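PDB 2IVF: ethylbenzene dehydrogenase alpha-subunit from Aromatoleum aromaticum, which is the molybdenum-bearing subunit of a molybdopterin oxidoreductase, holding a molybdenum atom, two pterin guanine dinucleotide cofactors and an iron-sulfur cluster. Local coordinates for residues V219-G227 with Y443-S451; P664-F673 with Y759-F770. All coordinates share one frame; numbering follows the deposited sequence.

Interaction 1 of 2, residues V219-G227 with Y443-S451. With MO (molybdenum atom), chain L; MGD (2-amino-5,6-dimercapto-7-methyl-3,7,8a,9-tetrahydro-8-oxa-1,3,9,10-tetraaza-anthracen-4-one guanosine dinucleotide), chain M.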
loop_
_atom_site.group_PDB
_atom_site.type_symbol
_atom_site.label_atom_id
_atom_site.label_comp_id
_atom_site.label_asym_id
_atom_site.label_seq_id
_atom_site.Cartn_x
_atom_site.Cartn_y
_atom_site.Cartn_z
ATOM N N VAL A 219 -15.254 -14.640 -8.051
ATOM C CA VAL A 219 -15.752 -15.583 -7.058
ATOM C C VAL A 219 -14.525 -16.216 -6.337
ATOM O O VAL A 219 -14.576 -16.510 -5.127
ATOM C CB VAL A 219 -16.637 -16.588 -7.735
ATOM C CG1 VAL A 219 -17.239 -17.616 -6.735
ATOM C CG2 VAL A 219 -17.772 -15.818 -8.507
ATOM N N ASP A 220 -13.433 -16.391 -7.088
ATOM C CA ASP A 220 -12.253 -17.070 -6.567
ATOM C C ASP A 220 -11.520 -16.179 -5.546
ATOM O O ASP A 220 -11.074 -16.656 -4.493
ATOM C CB ASP A 220 -11.335 -17.506 -7.713
ATOM C CG ASP A 220 -10.208 -18.410 -7.238
ATOM O OD1 ASP A 220 -10.486 -19.548 -6.742
ATOM O OD2 ASP A 220 -9.044 -17.979 -7.364
ATOM N N ILE A 221 -11.437 -14.893 -5.845
ATOM C CA ILE A 221 -10.766 -13.948 -4.931
ATOM C C ILE A 221 -11.644 -13.594 -3.750
ATOM O O ILE A 221 -11.158 -13.485 -2.629
ATOM C CB ILE A 221 -10.257 -12.718 -5.651
ATOM C CG1 ILE A 221 -11.387 -11.951 -6.374
ATOM C CG2 ILE A 221 -9.152 -13.116 -6.646
ATOM C CD1 ILE A 221 -10.919 -10.869 -7.365
ATOM N N GLY A 222 -12.943 -13.486 -3.985
ATOM C CA GLY A 222 -13.872 -13.086 -2.945
ATOM C C GLY A 222 -14.251 -11.636 -2.962
ATOM O O GLY A 222 -14.360 -11.036 -1.885
ATOM N N ASP A 223 -14.406 -11.077 -4.173
ATOM C CA ASP A 223 -14.874 -9.709 -4.413
ATOM C C ASP A 223 -16.229 -9.701 -5.076
ATOM O O ASP A 223 -16.349 -9.764 -6.294
ATOM C CB ASP A 223 -13.939 -8.957 -5.321
ATOM C CG ASP A 223 -12.609 -8.713 -4.679
ATOM O OD1 ASP A 223 -12.566 -8.768 -3.449
ATOM O OD2 ASP A 223 -11.623 -8.495 -5.408
ATOM N N THR A 224 -17.233 -9.638 -4.247
ATOM C CA THR A 224 -18.606 -9.743 -4.661
ATOM C C THR A 224 -19.469 -9.076 -3.603
ATOM O O THR A 224 -19.008 -8.845 -2.497
ATOM C CB THR A 224 -19.027 -11.172 -4.750
ATOM O OG1 THR A 224 -20.297 -11.196 -5.375
ATOM C CG2 THR A 224 -19.149 -11.728 -3.361
ATOM N N TYR A 225 -20.701 -8.735 -3.942
ATOM C CA TYR A 225 -21.641 -8.222 -2.936
ATOM C C TYR A 225 -22.907 -8.996 -3.089
ATOM O O TYR A 225 -23.854 -8.595 -3.777
ATOM C CB TYR A 225 -21.860 -6.743 -3.126
ATOM C CG TYR A 225 -20.614 -5.910 -2.966
ATOM C CD1 TYR A 225 -20.081 -5.637 -1.708
ATOM C CD2 TYR A 225 -20.003 -5.347 -4.065
ATOM C CE1 TYR A 225 -18.967 -4.837 -1.573
ATOM C CE2 TYR A 225 -18.886 -4.547 -3.938
ATOM C CZ TYR A 225 -18.347 -4.316 -2.702
ATOM O OH TYR A 225 -17.232 -3.503 -2.604
ATOM N N MET A 226 -22.902 -10.162 -2.484
ATOM C CA MET A 226 -24.017 -11.113 -2.692
ATOM C C MET A 226 -25.310 -10.613 -2.074
ATOM O O MET A 226 -26.402 -10.968 -2.522
ATOM C CB MET A 226 -23.629 -12.485 -2.183
ATOM C CG MET A 226 -22.558 -13.142 -3.067
ATOM S SD MET A 226 -23.268 -13.563 -4.662
ATOM C CE MET A 226 -24.153 -15.078 -4.268
ATOM N N GLY A 227 -25.193 -9.754 -1.061
ATOM C CA GLY A 227 -26.344 -9.158 -0.431
ATOM C C GLY A 227 -26.990 -8.115 -1.337
ATOM O O GLY A 227 -28.202 -7.965 -1.390
ATOM N N TYR A 443 -19.047 2.957 1.810
ATOM C CA TYR A 443 -18.169 2.060 1.048
ATOM C C TYR A 443 -18.048 0.784 1.819
ATOM O O TYR A 443 -17.383 0.727 2.843
ATOM C CB TYR A 443 -16.777 2.644 0.802
ATOM C CG TYR A 443 -16.007 1.852 -0.252
ATOM C CD1 TYR A 443 -15.206 0.744 0.105
ATOM C CD2 TYR A 443 -16.149 2.151 -1.588
ATOM C CE1 TYR A 443 -14.546 0.023 -0.868
ATOM C CE2 TYR A 443 -15.462 1.455 -2.551
ATOM C CZ TYR A 443 -14.670 0.393 -2.185
ATOM O OH TYR A 443 -14.050 -0.379 -3.164
ATOM N N ILE A 444 -18.723 -0.230 1.295
ATOM C CA ILE A 444 -18.568 -1.581 1.716
ATOM C C ILE A 444 -17.420 -2.190 0.938
ATOM O O ILE A 444 -17.488 -2.332 -0.286
ATOM C CB ILE A 444 -19.815 -2.430 1.364
ATOM C CG1 ILE A 444 -21.092 -1.753 1.872
ATOM C CG2 ILE A 444 -19.675 -3.825 2.002
ATOM C CD1 ILE A 444 -22.361 -2.485 1.471
ATOM N N GLY A 445 -16.382 -2.584 1.663
ATOM C CA GLY A 445 -15.229 -3.195 1.073
ATOM C C GLY A 445 -15.387 -4.678 0.955
ATOM O O GLY A 445 -16.397 -5.275 1.317
ATOM N N PHE A 446 -14.330 -5.285 0.505
ATOM C CA PHE A 446 -14.419 -6.679 0.111
ATOM C C PHE A 446 -14.117 -7.643 1.234
ATOM O O PHE A 446 -14.176 -8.873 1.038
ATOM C CB PHE A 446 -13.597 -6.916 -1.149
ATOM C CG PHE A 446 -14.194 -6.303 -2.387
ATOM C CD1 PHE A 446 -15.389 -6.789 -2.923
ATOM C CD2 PHE A 446 -13.572 -5.244 -3.017
ATOM C CE1 PHE A 446 -15.954 -6.220 -4.085
ATOM C CE2 PHE A 446 -14.135 -4.677 -4.192
ATOM C CZ PHE A 446 -15.326 -5.175 -4.707
ATOM N N SER A 447 -13.921 -7.114 2.447
ATOM C CA SER A 447 -14.010 -7.974 3.619
ATOM C C SER A 447 -15.428 -8.463 3.836
ATOM O O SER A 447 -15.628 -9.444 4.543
ATOM C CB SER A 447 -13.529 -7.249 4.869
ATOM O OG SER A 447 -12.108 -7.304 4.964
ATOM N N SER A 448 -16.425 -7.764 3.303
ATOM C CA SER A 448 -17.814 -8.253 3.473
ATOM C C SER A 448 -17.959 -9.588 2.756
ATOM O O SER A 448 -18.509 -10.612 3.287
ATOM C CB SER A 448 -18.806 -7.245 2.885
ATOM O OG SER A 448 -20.152 -7.699 3.086
ATOM N N ALA A 449 -17.489 -9.615 1.514
ATOM C CA ALA A 449 -17.631 -10.869 0.742
ATOM C C ALA A 449 -16.802 -11.981 1.341
ATOM O O ALA A 449 -17.111 -13.144 1.191
ATOM C CB ALA A 449 -17.222 -10.673 -0.699
ATOM N N LYS A 450 -15.740 -11.628 2.046
ATOM C CA LYS A 450 -14.911 -12.616 2.687
ATOM C C LYS A 450 -15.413 -12.963 4.071
ATOM O O LYS A 450 -14.681 -13.565 4.853
ATOM C CB LYS A 450 -13.496 -12.099 2.726
ATOM C CG LYS A 450 -12.956 -11.907 1.314
ATOM C CD LYS A 450 -11.641 -11.160 1.289
ATOM C CE LYS A 450 -11.187 -10.834 -0.097
ATOM N NZ LYS A 450 -11.971 -9.758 -0.729
ATOM N N SER A 451 -16.646 -12.586 4.399
ATOM C CA SER A 451 -17.271 -13.024 5.650
ATOM C C SER A 451 -18.325 -14.041 5.269
ATOM O O SER A 451 -19.045 -13.839 4.312
ATOM C CB SER A 451 -17.910 -11.861 6.398
ATOM O OG SER A 451 -16.987 -10.774 6.573
HETATM MO MO MO L . -9.683 -8.097 -4.907
HETATM P PB MGD M . -10.143 -4.968 2.988
HETATM O O1B MGD M . -8.724 -4.554 2.816
HETATM O O2B MGD M . -10.370 -6.433 3.096
HETATM O O3B MGD M . -11.152 -4.439 1.899
HETATM O O3A MGD M . -9.830 -3.389 -0.009
HETATM P PA MGD M . -11.099 -3.138 0.925
HETATM O O1A MGD M . -10.825 -1.886 1.637
HETATM O O2A MGD M . -12.319 -3.234 0.146
HETATM O "O5'" MGD M . -10.753 -4.279 4.307
HETATM C "C5'" MGD M . -10.054 -4.413 5.554
HETATM C "C4'" MGD M . -10.951 -3.969 6.706
HETATM O "O4'" MGD M . -12.022 -4.888 6.870
HETATM C "C3'" MGD M . -10.088 -4.200 7.924
HETATM O "O3'" MGD M . -9.423 -2.974 8.201
HETATM C "C2'" MGD M . -11.117 -4.563 9.003
HETATM O "O2'" MGD M . -11.162 -3.525 10.000
HETATM C "C1'" MGD M . -12.440 -4.660 8.225
HETATM N N9 MGD M . -13.204 -5.832 8.713
HETATM C C8 MGD M . -12.808 -7.112 8.796
HETATM N N7 MGD M . -13.802 -7.887 9.244
HETATM C C5 MGD M . -14.863 -7.063 9.433
HETATM C C6 MGD M . -16.164 -7.201 9.898
HETATM O O6 MGD M . -16.668 -8.260 10.294
HETATM N N1 MGD M . -16.963 -6.055 9.929
HETATM C C2 MGD M . -16.537 -4.772 9.554
HETATM N N2 MGD M . -17.398 -3.700 9.638
HETATM N N3 MGD M . -15.285 -4.666 9.087
HETATM C C4 MGD M . -14.467 -5.761 9.052
HETATM C C10 MGD M . -9.738 -4.507 -0.814
HETATM C C11 MGD M . -9.322 -4.066 -2.196
HETATM O O11 MGD M . -8.134 -3.397 -2.081
HETATM C C12 MGD M . -9.248 -5.193 -3.236
HETATM S S12 MGD M . -10.355 -6.559 -3.205
HETATM C C13 MGD M . -8.298 -5.138 -4.224
HETATM S S13 MGD M . -8.235 -6.395 -5.410
HETATM C C14 MGD M . -7.311 -4.022 -4.269
HETATM N N15 MGD M . -6.051 -4.546 -3.668
HETATM C C16 MGD M . -5.142 -3.693 -3.013
HETATM C C17 MGD M . -3.910 -4.107 -2.576
HETATM O O17 MGD M . -3.530 -5.294 -2.719
HETATM N N18 MGD M . -3.088 -3.163 -1.928
HETATM C C19 MGD M . -3.455 -1.867 -1.740
HETATM N N19 MGD M . -2.592 -1.050 -1.103
HETATM N N20 MGD M . -4.681 -1.510 -2.149
HETATM C C21 MGD M . -5.492 -2.366 -2.791
HETATM N N22 MGD M . -6.754 -1.960 -3.215
HETATM C C23 MGD M . -7.851 -2.869 -3.378
HETATM O O HOH W 1 -17.640 -7.404 -0.258
HETATM O O HOH W 2 -15.978 -1.583 -4.592
#
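The ring of Phe446 is sandwiched between two residues of 219-227: Asp223 CB lies over one face, 3.8 Å from the ring centroid, and Tyr225 OH rests over the opposite face, toward the rim. The Tyr225 ring is tilted 30° from that of Phe446 and slid so far aside that the two barely overlap, CZ of Tyr225 meeting CE1 of Phe446. At the edge of Tyr225, near its plane, lies the carbonyl of Ile444; OH donates to Ile444 O over 2.6 Å, within the carbonyl plane, while CG2 of Ile444 packs against CE1 of Tyr225. Phe479 stacks on the Tyr225 ring. A water joins the hydroxyls of Tyr225 and Tyr443, and another ties Thr224 O to Gly445 O and Ala449 N.

On the metal side of the Phe446 ring, Asp223 binds the molybdenum atom through OD2 at 2.0 Å, alongside S12 and S13 of MGD, with three further atoms completing the coordination. Its CG stands beside the backbone N (chi1 -67°), which takes the carboxylate past CB and CG of Phe446 to the metal. Lys450 bends at its last torsion (chi4 73°). There NZ donates to Gly222 O at 2.9 Å and to Phe446 O, each time from above the carbonyl plane, and forms a salt bridge with Asp223 OD1, whose position is less certain. On the cofactor side Phe446 N donates to MGD O2A at 2.9 Å. Such an aspartate ligand beside dithiolene sulfurs is found in part of the molybdopterin oxidoreductase family; 443-444 ends edge strand 440-444 of a parallel sheet. One loop thus supplies the metal ligand, the other holds the dinucleotide phosphate, and the buried ammonium of Lys450, bonded to both, would be expected to offset negative charge beside the molybdenum.

Interaction 2 of 2, residues P664-F673 with Y759-F770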
loop_
_atom_site.group_PDB
_atom_site.type_symbol
_atom_site.label_atom_id
_atom_site.label_comp_id
_atom_site.label_asym_id
_atom_site.label_seq_id
_atom_site.Cartn_x
_atom_site.Cartn_y
_atom_site.Cartn_z
ATOM N N PRO A 664 -10.064 1.015 -15.134
ATOM C CA PRO A 664 -10.733 1.765 -14.055
ATOM C C PRO A 664 -12.181 1.281 -13.791
ATOM O O PRO A 664 -12.839 0.626 -14.649
ATOM C CB PRO A 664 -10.778 3.182 -14.629
ATOM C CG PRO A 664 -10.930 2.947 -16.075
ATOM C CD PRO A 664 -10.090 1.770 -16.387
ATOM N N CYS A 665 -12.708 1.674 -12.640
ATOM C CA CYS A 665 -14.105 1.547 -12.374
ATOM C C CYS A 665 -14.624 2.948 -12.040
ATOM O O CYS A 665 -13.939 3.963 -12.263
ATOM C CB CYS A 665 -14.293 0.593 -11.217
ATOM S SG CYS A 665 -13.546 1.184 -9.678
ATOM N N SER A 666 -15.851 3.015 -11.532
ATOM C CA SER A 666 -16.467 4.282 -11.162
ATOM C C SER A 666 -15.626 5.171 -10.237
ATOM O O SER A 666 -15.707 6.401 -10.346
ATOM C CB SER A 666 -17.842 4.021 -10.519
ATOM O OG SER A 666 -17.719 3.229 -9.363
ATOM N N GLY A 667 -14.843 4.553 -9.347
ATOM C CA GLY A 667 -14.164 5.274 -8.279
ATOM C C GLY A 667 -13.249 6.354 -8.807
ATOM O O GLY A 667 -13.387 7.506 -8.437
ATOM N N ASN A 668 -12.323 5.958 -9.697
ATOM C CA ASN A 668 -11.405 6.866 -10.362
ATOM C C ASN A 668 -11.680 6.627 -11.844
ATOM O O ASN A 668 -11.036 5.790 -12.452
ATOM C CB ASN A 668 -9.949 6.542 -10.071
ATOM C CG ASN A 668 -9.482 6.943 -8.700
ATOM O OD1 ASN A 668 -10.260 7.263 -7.778
ATOM N ND2 ASN A 668 -8.155 6.967 -8.560
ATOM N N PRO A 669 -12.694 7.301 -12.382
ATOM C CA PRO A 669 -13.333 6.907 -13.641
ATOM C C PRO A 669 -12.664 7.424 -14.929
ATOM O O PRO A 669 -13.295 8.086 -15.779
ATOM C CB PRO A 669 -14.738 7.451 -13.478
ATOM C CG PRO A 669 -14.534 8.720 -12.669
ATOM C CD PRO A 669 -13.340 8.513 -11.793
ATOM N N PHE A 670 -11.415 7.013 -15.112
ATOM C CA PHE A 670 -10.597 7.454 -16.247
ATOM C C PHE A 670 -9.653 6.348 -16.589
ATOM O O PHE A 670 -9.102 5.678 -15.672
ATOM C CB PHE A 670 -9.786 8.751 -15.943
ATOM C CG PHE A 670 -9.449 8.953 -14.493
ATOM C CD1 PHE A 670 -8.290 8.428 -13.938
ATOM C CD2 PHE A 670 -10.274 9.717 -13.686
ATOM C CE1 PHE A 670 -7.998 8.607 -12.592
ATOM C CE2 PHE A 670 -10.013 9.905 -12.341
ATOM C CZ PHE A 670 -8.842 9.379 -11.787
ATOM N N PHE A 671 -9.468 6.135 -17.897
ATOM C CA PHE A 671 -8.478 5.177 -18.390
ATOM C C PHE A 671 -7.165 5.882 -18.586
ATOM O O PHE A 671 -7.123 7.036 -19.034
ATOM C CB PHE A 671 -8.896 4.671 -19.763
ATOM C CG PHE A 671 -9.944 3.637 -19.729
ATOM C CD1 PHE A 671 -11.271 3.974 -19.555
ATOM C CD2 PHE A 671 -9.604 2.305 -19.863
ATOM C CE1 PHE A 671 -12.259 2.993 -19.539
ATOM C CE2 PHE A 671 -10.580 1.318 -19.853
ATOM C CZ PHE A 671 -11.909 1.678 -19.691
ATOM N N THR A 672 -6.085 5.174 -18.327
ATOM C CA THR A 672 -4.734 5.806 -18.397
ATOM C C THR A 672 -3.849 4.930 -19.246
ATOM O O THR A 672 -3.904 3.684 -19.203
ATOM C CB THR A 672 -4.168 6.038 -16.977
ATOM O OG1 THR A 672 -4.988 6.999 -16.297
ATOM C CG2 THR A 672 -2.718 6.540 -16.975
ATOM N N PHE A 673 -3.075 5.611 -20.078
ATOM C CA PHE A 673 -2.125 5.007 -20.996
ATOM C C PHE A 673 -0.816 4.616 -20.327
ATOM O O PHE A 673 -0.262 5.348 -19.499
ATOM C CB PHE A 673 -1.843 5.999 -22.119
ATOM C CG PHE A 673 -0.820 5.544 -23.107
ATOM C CD1 PHE A 673 -1.014 4.393 -23.839
ATOM C CD2 PHE A 673 0.313 6.277 -23.326
ATOM C CE1 PHE A 673 -0.049 3.966 -24.808
ATOM C CE2 PHE A 673 1.256 5.891 -24.285
ATOM C CZ PHE A 673 1.068 4.729 -25.026
ATOM N N TYR A 759 -6.272 6.341 -30.675
ATOM C CA TYR A 759 -5.041 5.962 -29.991
ATOM C C TYR A 759 -3.988 7.081 -29.991
ATOM O O TYR A 759 -3.285 7.287 -28.999
ATOM C CB TYR A 759 -4.457 4.712 -30.656
ATOM C CG TYR A 759 -3.183 4.252 -30.023
ATOM C CD1 TYR A 759 -3.169 3.817 -28.702
ATOM C CD2 TYR A 759 -1.992 4.227 -30.733
ATOM C CE1 TYR A 759 -1.996 3.363 -28.104
ATOM C CE2 TYR A 759 -0.806 3.762 -30.141
ATOM C CZ TYR A 759 -0.818 3.337 -28.829
ATOM O OH TYR A 759 0.338 2.904 -28.223
ATOM N N GLU A 760 -3.878 7.784 -31.115
ATOM C CA GLU A 760 -3.011 8.950 -31.195
ATOM C C GLU A 760 -3.355 9.965 -30.086
ATOM O O GLU A 760 -2.457 10.486 -29.391
ATOM C CB GLU A 760 -3.139 9.569 -32.569
ATOM C CG GLU A 760 -2.290 10.812 -32.777
ATOM C CD GLU A 760 -0.841 10.499 -33.127
ATOM O OE1 GLU A 760 -0.413 9.319 -32.974
ATOM O OE2 GLU A 760 -0.145 11.454 -33.577
ATOM N N LYS A 761 -4.641 10.230 -29.874
ATOM C CA LYS A 761 -5.019 11.218 -28.847
ATOM C C LYS A 761 -4.703 10.640 -27.468
ATOM O O LYS A 761 -4.161 11.318 -26.590
ATOM C CB LYS A 761 -6.500 11.579 -28.918
ATOM C CG LYS A 761 -6.934 12.395 -30.126
ATOM C CD LYS A 761 -8.318 13.014 -29.850
ATOM C CE LYS A 761 -8.989 13.533 -31.131
ATOM N NZ LYS A 761 -10.367 14.088 -30.836
ATOM N N PHE A 762 -5.049 9.373 -27.278
ATOM C CA PHE A 762 -4.791 8.686 -26.011
ATOM C C PHE A 762 -3.308 8.681 -25.622
ATOM O O PHE A 762 -2.979 8.951 -24.462
ATOM C CB PHE A 762 -5.301 7.246 -26.097
ATOM C CG PHE A 762 -5.363 6.527 -24.770
ATOM C CD1 PHE A 762 -5.926 7.129 -23.661
ATOM C CD2 PHE A 762 -4.931 5.233 -24.660
ATOM C CE1 PHE A 762 -6.017 6.449 -22.460
ATOM C CE2 PHE A 762 -5.014 4.565 -23.486
ATOM C CZ PHE A 762 -5.543 5.175 -22.384
ATOM N N LYS A 763 -2.436 8.356 -26.578
ATOM C CA LYS A 763 -0.987 8.328 -26.326
ATOM C C LYS A 763 -0.467 9.698 -25.931
ATOM O O LYS A 763 0.423 9.811 -25.098
ATOM C CB LYS A 763 -0.205 7.965 -27.584
ATOM C CG LYS A 763 0.224 6.534 -27.779
ATOM C CD LYS A 763 1.154 6.448 -29.032
ATOM C CE LYS A 763 0.642 7.284 -30.200
ATOM N NZ LYS A 763 1.392 7.167 -31.543
ATOM N N LYS A 764 -0.996 10.734 -26.556
ATOM C CA LYS A 764 -0.524 12.088 -26.306
ATOM C C LYS A 764 -0.988 12.625 -24.944
ATOM O O LYS A 764 -0.184 13.170 -24.185
ATOM C CB LYS A 764 -0.938 13.016 -27.449
ATOM C CG LYS A 764 -0.234 12.697 -28.758
ATOM C CD LYS A 764 -0.624 13.672 -29.853
ATOM C CE LYS A 764 0.356 13.665 -31.021
ATOM N NZ LYS A 764 -0.214 14.443 -32.167
ATOM N N GLU A 765 -2.284 12.469 -24.637
ATOM C CA GLU A 765 -2.881 12.995 -23.418
ATOM C C GLU A 765 -2.563 12.118 -22.229
ATOM O O GLU A 765 -2.437 12.568 -21.111
ATOM C CB GLU A 765 -4.391 13.049 -23.599
ATOM C CG GLU A 765 -4.761 13.863 -24.778
ATOM C CD GLU A 765 -6.183 14.332 -24.761
ATOM O OE1 GLU A 765 -7.041 13.612 -24.221
ATOM O OE2 GLU A 765 -6.387 15.444 -25.306
ATOM N N GLY A 766 -2.463 10.824 -22.452
ATOM C CA GLY A 766 -2.113 9.926 -21.361
ATOM C C GLY A 766 -3.246 9.412 -20.509
ATOM O O GLY A 766 -3.094 8.408 -19.796
ATOM N N GLN A 767 -4.386 10.062 -20.583
ATOM C CA GLN A 767 -5.567 9.578 -19.881
ATOM C C GLN A 767 -6.805 10.319 -20.342
ATOM O O GLN A 767 -6.740 11.429 -20.875
ATOM C CB GLN A 767 -5.442 9.728 -18.354
ATOM C CG GLN A 767 -5.536 11.123 -17.934
ATOM C CD GLN A 767 -5.496 11.282 -16.405
ATOM O OE1 GLN A 767 -4.414 11.242 -15.839
ATOM N NE2 GLN A 767 -6.649 11.495 -15.754
ATOM N N THR A 768 -7.942 9.677 -20.116
ATOM C CA THR A 768 -9.245 10.230 -20.428
ATOM C C THR A 768 -10.328 9.635 -19.546
ATOM O O THR A 768 -10.336 8.432 -19.297
ATOM C CB THR A 768 -9.646 10.037 -21.936
ATOM O OG1 THR A 768 -10.661 10.987 -22.218
ATOM C CG2 THR A 768 -10.176 8.623 -22.302
ATOM N N ARG A 769 -11.227 10.497 -19.073
ATOM C CA ARG A 769 -12.466 10.049 -18.417
ATOM C C ARG A 769 -13.283 9.168 -19.331
ATOM O O ARG A 769 -13.451 9.447 -20.504
ATOM C CB ARG A 769 -13.307 11.259 -17.984
ATOM C CG ARG A 769 -12.910 11.782 -16.641
ATOM C CD ARG A 769 -13.445 13.107 -16.472
ATOM N NE ARG A 769 -13.663 13.464 -15.085
ATOM C CZ ARG A 769 -12.840 14.171 -14.316
ATOM N NH1 ARG A 769 -11.627 14.462 -14.714
ATOM N NH2 ARG A 769 -13.252 14.526 -13.109
ATOM N N PHE A 770 -13.813 8.090 -18.801
ATOM C CA PHE A 770 -14.709 7.284 -19.601
ATOM C C PHE A 770 -16.083 7.911 -19.702
ATOM O O PHE A 770 -16.526 8.670 -18.806
ATOM C CB PHE A 770 -14.720 5.821 -19.155
ATOM C CG PHE A 770 -15.151 5.549 -17.729
ATOM C CD1 PHE A 770 -16.506 5.607 -17.355
ATOM C CD2 PHE A 770 -14.245 5.009 -16.832
ATOM C CE1 PHE A 770 -16.903 5.241 -16.043
ATOM C CE2 PHE A 770 -14.644 4.622 -15.563
ATOM C CZ PHE A 770 -15.966 4.729 -15.172
HETATM O O HOH W 3 -15.661 9.193 -16.206
#
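Phe673 CB sits over the face of the Phe762 ring, 3.9 Å from its centroid, and the Phe673 ring turns its edge toward that face in an offset edge-to-face pair. With CG anti to the backbone N (chi1 177°), Phe673 reaches to helix 759-765, lying alongside the Lys763 side chain: CA of Lys763 covers one ring face, and Tyr759 OH approaches Phe673 CE1 at 3.6 Å, completing an aromatic cluster. At the other end Phe770 lays a ring face over Pro669 O and packs CZ against Pro669 CB at 3.4 Å, while its CB meets the edge of Phe671.

Between these ends the backbones pair as antiparallel strands. Phe671 N donates to Thr768 O (2.8 Å) and Thr768 N to Phe671 O (3.0 Å); Phe673 N donates to Gly766 O at 2.8 Å and Phe770 N to Pro669 O at 3.1 Å. Gly766, with positive phi, turns the chain from helix to strand. Farther out, Glu737 holds Tyr759 OH and Ser91 O holds Thr672 OG1. Strand 670-676 is central in a three-stranded antiparallel sheet, between 659-661 and 767-769; helix 759-765 crosses strand 670-673 at -81°, and helix 736-749 touches Phe671 and Phe673.

The segments of interaction 1 both precede those of interaction 2 in the chain; the centres are about 27 Å apart and the nearest atoms about 7 Å. Interaction 1 lies close to the middle of the chain, about 6 Å from its centre, and belongs directly to the molybdenum site and the pockets of both dinucleotides. Interaction 2 is centred about 22 Å from that middle; it pairs two strands of a small sheet and packs helix 759-765 on them. Segment 664-673 connects it to the interior: Ser666 bonds to Tyr239, which also touches Tyr443 of interaction 1, while Asn668 and Thr672 reach Gly90 and Ser91, residues of the iron-sulfur cluster pocket.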